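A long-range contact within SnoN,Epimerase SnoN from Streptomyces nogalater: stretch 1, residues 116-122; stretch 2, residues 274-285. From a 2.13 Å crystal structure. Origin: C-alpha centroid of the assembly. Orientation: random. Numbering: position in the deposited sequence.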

ATOM      1  N   SER A 116       8.851  -2.553 -14.428  1.00 42.73           N
ATOM      2  CA  SER A 116       7.946  -2.306 -15.591  1.00 43.45           C
ATOM      3  C   SER A 116       7.148  -0.995 -15.399  1.00 39.60           C
ATOM      4  O   SER A 116       7.061  -0.477 -14.287  1.00 38.76           O
ATOM      5  N   PRO A 117       6.508  -0.522 -16.447  1.00 37.86           N
ATOM      6  CA  PRO A 117       5.597   0.593 -16.281  1.00 36.95           C
ATOM      7  C   PRO A 117       4.410   0.188 -15.441  1.00 36.08           C
ATOM      8  O   PRO A 117       3.984  -0.969 -15.476  1.00 36.19           O
ATOM      9  N   LEU A 118       3.935   1.155 -14.667  1.00 34.78           N
ATOM     10  CA  LEU A 118       2.914   0.954 -13.723  1.00 33.20           C
ATOM     11  C   LEU A 118       1.785   1.951 -13.877  1.00 33.76           C
ATOM     12  O   LEU A 118       1.943   3.004 -14.440  1.00 35.09           O
ATOM     13  N   ARG A 119       0.669   1.577 -13.277  1.00 33.62           N
ATOM     14  CA  ARG A 119      -0.501   2.407 -13.065  1.00 33.66           C
ATOM     15  C   ARG A 119      -0.876   2.443 -11.601  1.00 32.69           C
ATOM     16  O   ARG A 119      -0.570   1.528 -10.828  1.00 30.62           O
ATOM     17  N   LEU A 120      -1.529   3.529 -11.221  1.00 32.09           N
ATOM     18  CA  LEU A 120      -2.093   3.639  -9.879  1.00 32.05           C
ATOM     19  C   LEU A 120      -3.401   2.873  -9.881  1.00 31.94           C
ATOM     20  O   LEU A 120      -4.213   3.053 -10.752  1.00 30.46           O
ATOM     21  N   PHE A 121      -3.602   2.068  -8.806  1.00 30.64           N
ATOM     22  CA  PHE A 121      -4.866   1.352  -8.571  1.00 30.78           C
ATOM     23  C   PHE A 121      -5.705   2.034  -7.540  1.00 30.89           C
ATOM     24  O   PHE A 121      -6.900   2.289  -7.720  1.00 33.37           O
ATOM     25  N   LYS A 122      -5.075   2.328  -6.438  1.00 32.12           N
ATOM     26  CA  LYS A 122      -5.739   3.160  -5.382  1.00 34.86           C
ATOM     27  C   LYS A 122      -4.774   3.703  -4.336  1.00 33.13           C
ATOM     28  O   LYS A 122      -3.644   3.170  -4.152  1.00 32.37           O
ATOM     29  N   PRO A 274      -9.523  -3.687 -19.737  1.00 52.50           N
ATOM     30  CA  PRO A 274      -8.292  -3.115 -19.278  1.00 49.75           C
ATOM     31  C   PRO A 274      -8.581  -1.994 -18.288  1.00 49.53           C
ATOM     32  O   PRO A 274      -9.662  -1.408 -18.297  1.00 46.29           O
ATOM     33  N   LEU A 275      -7.635  -1.786 -17.356  1.00 46.61           N
ATOM     34  CA  LEU A 275      -7.780  -0.730 -16.412  1.00 45.43           C
ATOM     35  C   LEU A 275      -6.879   0.384 -16.930  1.00 45.55           C
ATOM     36  O   LEU A 275      -5.651   0.349 -16.725  1.00 43.88           O
ATOM     37  N   THR A 276      -7.516   1.386 -17.534  1.00 48.54           N
ATOM     38  CA  THR A 276      -6.814   2.511 -18.180  1.00 49.54           C
ATOM     39  C   THR A 276      -7.522   3.844 -17.945  1.00 50.23           C
ATOM     40  O   THR A 276      -8.554   3.909 -17.272  1.00 52.35           O
ATOM     41  N   GLY A 277      -6.887   4.915 -18.432  1.00 50.49           N
ATOM     42  CA  GLY A 277      -7.395   6.251 -18.271  1.00 50.18           C
ATOM     43  C   GLY A 277      -7.012   6.897 -16.945  1.00 50.26           C
ATOM     44  O   GLY A 277      -6.250   6.338 -16.140  1.00 49.09           O
ATOM     45  N   ASP A 278      -7.535   8.082 -16.744  1.00 50.24           N
ATOM     46  CA  ASP A 278      -7.493   8.915 -15.513  1.00 51.73           C
ATOM     47  C   ASP A 278      -7.830   8.238 -14.241  1.00 45.55           C
ATOM     48  O   ASP A 278      -7.308   8.591 -13.211  1.00 46.92           O
ATOM     49  N   ARG A 279      -8.732   7.298 -14.295  1.00 44.08           N
ATOM     50  CA  ARG A 279      -9.107   6.524 -13.110  1.00 43.75           C
ATOM     51  C   ARG A 279      -7.983   5.559 -12.606  1.00 40.69           C
ATOM     52  O   ARG A 279      -7.890   5.232 -11.460  1.00 39.75           O
ATOM     53  N   PHE A 280      -7.122   5.146 -13.533  1.00 41.16           N
ATOM     54  CA  PHE A 280      -6.012   4.161 -13.275  1.00 38.51           C
ATOM     55  C   PHE A 280      -4.756   4.635 -13.942  1.00 39.27           C
ATOM     56  O   PHE A 280      -4.265   4.014 -14.876  1.00 39.58           O
ATOM     57  N   PRO A 281      -4.255   5.805 -13.512  1.00 39.47           N
ATOM     58  CA  PRO A 281      -3.333   6.529 -14.391  1.00 40.11           C
ATOM     59  C   PRO A 281      -1.984   5.876 -14.463  1.00 38.92           C
ATOM     60  O   PRO A 281      -1.426   5.444 -13.434  1.00 36.83           O
ATOM     61  N   LEU A 282      -1.397   5.961 -15.630  1.00 39.21           N
ATOM     62  CA  LEU A 282       0.002   5.701 -15.805  1.00 40.37           C
ATOM     63  C   LEU A 282       0.824   6.594 -14.841  1.00 41.66           C
ATOM     64  O   LEU A 282       0.560   7.754 -14.713  1.00 40.54           O
ATOM     65  N   LEU A 283       1.824   6.029 -14.169  1.00 40.56           N
ATOM     66  CA  LEU A 283       2.715   6.816 -13.336  1.00 41.78           C
ATOM     67  C   LEU A 283       3.706   7.642 -14.104  1.00 48.05           C
ATOM     68  O   LEU A 283       4.282   8.541 -13.576  1.00 50.34           O
ATOM     69  N   ARG A 284       3.977   7.308 -15.341  1.00 56.41           N
ATOM     70  CA  ARG A 284       4.889   8.099 -16.144  1.00 64.70           C
ATOM     71  C   ARG A 284       4.262   8.354 -17.523  1.00 66.97           C
ATOM     72  O   ARG A 284       3.799   7.447 -18.145  1.00 62.07           O
ATOM     73  N   ARG A 285       4.246   9.604 -17.976  1.00 73.22           N
ATOM     74  CA  ARG A 285       3.658   9.958 -19.276  1.00 79.98           C
ATOM     75  C   ARG A 285       4.308   9.077 -20.386  1.00 82.86           C
ATOM     76  O   ARG A 285       5.542   8.968 -20.444  1.00 81.03           O
TER

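A strand can pair with a segment that has no regular secondary structure of its own when a few backbone hydrogen bonds set the register and long side chains add further links. The contact between residues 116-122 and 274-285 of SnoN illustrates the principle. Leu120 N donates to Pro281 O at 2.9 Å, and Leu283 N donates to Leu118 O at 3.0 Å, nearly linearly. These two bonds frame a single beta bridge between Arg119 and Leu282. Proline has no amide hydrogen, and Pro281 takes part through its carbonyl. Pro281 O also lies 3.2 Å from Arg119 CA in a CA-H...O contact.

The strongest side-chain bond is made by Arg119, whose CA-to-CB bond points sideways. With chi1 m, chi2 and chi3 t and chi4 at -72°, the side chain passes between Leu282 and Leu275-Thr276, and Arg119 NH1 donates to Phe280 O at 2.9 Å. That carbonyl sits at the edge of the guanidinium, near its plane, where the N-H groups point. The faces are left for packing: Leu282 CD2 covers one, 3.7 Å from Arg119 CZ, while Thr276 CA and Leu275 O lie over the opposite face. Water 2 joins the same region, accepting from Arg119 NH1 at 3.0 Å and from Gly277 N at 3.3 Å.

Arg279 works in the reverse direction. Its CB points away from the strand, yet the chain (chi1 t, chi2 p, chi3 t) returns so that Arg279 NH1 makes a weak hydrogen bond to Phe121 O at 3.3 Å. Water 3 bridges the same two residues, donating to Phe121 O at 2.9 Å and accepting from Arg279 NH2 at 2.8 Å. Water 1 forms a comparable bridge, donating to Leu118 O at 2.9 Å and accepting from Arg284 N at 3.3 Å; Leu118 O thus serves both a backbone amide and a water.

Apolar packing fills in around this polar frame. Leu283 (m, t) starts sideways but brings its end nearer the strand, and its two methyls part: CD1 lies 3.9 Å from Leu118 CB, CD2 4.1 Å from Leu120 CB. Leu120 (t, p) also meets the proline ring, its CB 4.0 Å from Pro281 CD. Phe121, with chi1 t, has a CB directed away, but its ring approaches that of Phe280 (chi1 m), with CD1 of Phe121 3.9 Å from CE1 of Phe280. At the exposed margin, Pro117 CG lies 3.5 Å from NH2 of the poorly ordered Arg284.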

ATOM      1  CB  SER A 116       6.906  -3.491 -15.741  1.00 45.66           C
ATOM      2  OG  SER A 116       5.735  -3.354 -14.855  1.00 46.42           O
ATOM      3  CB  PRO A 117       5.135   0.913 -17.704  1.00 38.76           C
ATOM      4  CG  PRO A 117       6.185   0.332 -18.598  1.00 40.50           C
ATOM      5  CD  PRO A 117       6.787  -0.822 -17.875  1.00 39.38           C
ATOM      6  CB  LEU A 118       3.459   1.063 -12.305  1.00 31.97           C
ATOM      7  CG  LEU A 118       4.560   0.070 -11.843  1.00 31.47           C
ATOM      8  CD1 LEU A 118       5.081   0.553 -10.506  1.00 30.06           C
ATOM      9  CD2 LEU A 118       4.078  -1.374 -11.744  1.00 31.98           C
ATOM     10  CB  ARG A 119      -1.712   1.860 -13.819  1.00 34.98           C
ATOM     11  CG  ARG A 119      -1.649   1.988 -15.305  1.00 36.60           C
ATOM     12  CD  ARG A 119      -2.708   1.142 -16.010  1.00 37.65           C
ATOM     13  NE  ARG A 119      -2.587   1.263 -17.451  1.00 40.98           N
ATOM     14  CZ  ARG A 119      -2.922   2.373 -18.149  1.00 42.73           C
ATOM     15  NH1 ARG A 119      -3.516   3.415 -17.588  1.00 41.88           N
ATOM     16  NH2 ARG A 119      -2.700   2.418 -19.423  1.00 45.35           N
ATOM     17  CB  LEU A 120      -2.357   5.082  -9.505  1.00 33.85           C
ATOM     18  CG  LEU A 120      -3.193   5.357  -8.252  1.00 35.07           C
ATOM     19  CD1 LEU A 120      -2.441   4.956  -6.999  1.00 32.05           C
ATOM     20  CD2 LEU A 120      -3.575   6.844  -8.150  1.00 35.40           C
ATOM     21  CB  PHE A 121      -4.624  -0.128  -8.139  1.00 29.91           C
ATOM     22  CG  PHE A 121      -5.896  -0.858  -7.794  1.00 30.13           C
ATOM     23  CD1 PHE A 121      -6.862  -1.078  -8.751  1.00 31.80           C
ATOM     24  CD2 PHE A 121      -6.093  -1.376  -6.532  1.00 30.10           C
ATOM     25  CE1 PHE A 121      -8.007  -1.758  -8.451  1.00 32.38           C
ATOM     26  CE2 PHE A 121      -7.250  -2.064  -6.204  1.00 30.30           C
ATOM     27  CZ  PHE A 121      -8.210  -2.235  -7.166  1.00 31.59           C
ATOM     28  CB  LYS A 122      -6.800   2.352  -4.648  1.00 37.72           C
ATOM     29  CG  LYS A 122      -6.148   1.275  -3.823  1.00 40.35           C
ATOM     30  CD  LYS A 122      -7.166   0.439  -3.088  1.00 43.09           C
ATOM     31  CE  LYS A 122      -6.323  -0.558  -2.381  1.00 44.83           C
ATOM     32  NZ  LYS A 122      -7.180  -1.343  -1.516  1.00 48.15           N
ATOM     33  CB  PRO A 274      -7.607  -2.585 -20.538  1.00 52.55           C
ATOM     34  CG  PRO A 274      -8.432  -3.086 -21.723  1.00 55.83           C
ATOM     35  CD  PRO A 274      -9.816  -3.282 -21.141  1.00 56.06           C
ATOM     36  CB  LEU A 275      -7.416  -1.213 -15.003  1.00 43.32           C
ATOM     37  CG  LEU A 275      -8.261  -2.397 -14.566  1.00 43.97           C
ATOM     38  CD1 LEU A 275      -7.718  -2.932 -13.264  1.00 42.96           C
ATOM     39  CD2 LEU A 275      -9.745  -2.166 -14.385  1.00 44.32           C
ATOM     40  CB  THR A 276      -6.711   2.362 -19.662  1.00 50.75           C
ATOM     41  OG1 THR A 276      -8.010   2.209 -20.145  1.00 53.96           O
ATOM     42  CG2 THR A 276      -5.945   1.132 -20.086  1.00 52.21           C
ATOM     43  CB  ASP A 278      -8.539  10.095 -15.616  1.00 57.22           C
ATOM     44  CG  ASP A 278      -8.050  11.230 -16.484  1.00 64.89           C
ATOM     45  OD1 ASP A 278      -6.815  11.226 -16.737  1.00 69.42           O
ATOM     46  OD2 ASP A 278      -8.864  12.118 -16.922  1.00 69.34           O
ATOM     47  CB  ARG A 279     -10.384   5.747 -13.422  1.00 44.43           C
ATOM     48  CG  ARG A 279     -10.863   4.844 -12.293  1.00 44.22           C
ATOM     49  CD  ARG A 279     -10.949   5.571 -10.951  1.00 44.01           C
ATOM     50  NE  ARG A 279     -11.433   4.650  -9.955  1.00 44.05           N
ATOM     51  CZ  ARG A 279     -10.669   3.817  -9.231  1.00 43.46           C
ATOM     52  NH1 ARG A 279      -9.336   3.831  -9.342  1.00 43.54           N
ATOM     53  NH2 ARG A 279     -11.265   2.959  -8.371  1.00 41.85           N
ATOM     54  CB  PHE A 280      -6.351   2.772 -13.767  1.00 38.25           C
ATOM     55  CG  PHE A 280      -7.602   2.209 -13.165  1.00 38.85           C
ATOM     56  CD1 PHE A 280      -7.618   1.794 -11.863  1.00 38.62           C
ATOM     57  CD2 PHE A 280      -8.770   2.044 -13.929  1.00 40.80           C
ATOM     58  CE1 PHE A 280      -8.770   1.237 -11.291  1.00 38.87           C
ATOM     59  CE2 PHE A 280      -9.923   1.510 -13.367  1.00 41.13           C
ATOM     60  CZ  PHE A 280      -9.916   1.099 -12.040  1.00 40.50           C
ATOM     61  CB  PRO A 281      -3.264   7.941 -13.746  1.00 39.19           C
ATOM     62  CG  PRO A 281      -3.534   7.649 -12.289  1.00 37.76           C
ATOM     63  CD  PRO A 281      -4.623   6.621 -12.354  1.00 38.37           C
ATOM     64  CB  LEU A 282       0.426   5.957 -17.228  1.00 42.88           C
ATOM     65  CG  LEU A 282      -0.119   4.991 -18.296  1.00 44.27           C
ATOM     66  CD1 LEU A 282       0.037   5.571 -19.694  1.00 46.51           C
ATOM     67  CD2 LEU A 282       0.549   3.623 -18.143  1.00 44.01           C
ATOM     68  CB  LEU A 283       3.488   5.928 -12.354  1.00 38.93           C
ATOM     69  CG  LEU A 283       2.697   5.049 -11.434  1.00 36.31           C
ATOM     70  CD1 LEU A 283       3.586   4.452 -10.379  1.00 35.98           C
ATOM     71  CD2 LEU A 283       1.487   5.720 -10.807  1.00 36.99           C
ATOM     72  CB  ARG A 284       6.230   7.369 -16.220  1.00 71.32           C
ATOM     73  CG  ARG A 284       7.253   7.890 -17.219  1.00 79.63           C
ATOM     74  CD  ARG A 284       8.443   6.954 -17.307  1.00 88.01           C
ATOM     75  NE  ARG A 284       8.022   5.692 -17.991  1.00 98.61           N
ATOM     76  CZ  ARG A 284       8.412   4.426 -17.738  1.00102.60           C
ATOM     77  NH1 ARG A 284       9.304   4.132 -16.797  1.00111.67           N
ATOM     78  NH2 ARG A 284       7.895   3.413 -18.442  1.00100.60           N
ATOM     79  CB  ARG A 285       3.852  11.461 -19.561  1.00 85.41           C
ATOM     80  CG  ARG A 285       2.558  12.244 -19.791  1.00 89.21           C
ATOM     81  CD  ARG A 285       2.846  13.480 -20.643  1.00 96.43           C
ATOM     82  NE  ARG A 285       2.981  13.166 -22.084  1.00102.66           N
ATOM     83  CZ  ARG A 285       3.711  13.840 -22.990  1.00105.77           C
ATOM     84  NH1 ARG A 285       4.453  14.885 -22.647  1.00107.90           N
ATOM     85  NH2 ARG A 285       3.718  13.458 -24.273  1.00106.57           N
TER
HETATM   86  O   HOH W   1       3.771   4.184 -16.327  1.00 36.01           O
HETATM   87  O   HOH W   2      -3.965   5.369 -19.844  1.00 49.47           O
HETATM   88  O   HOH W   3      -9.523   1.163  -7.067  1.00 38.63           O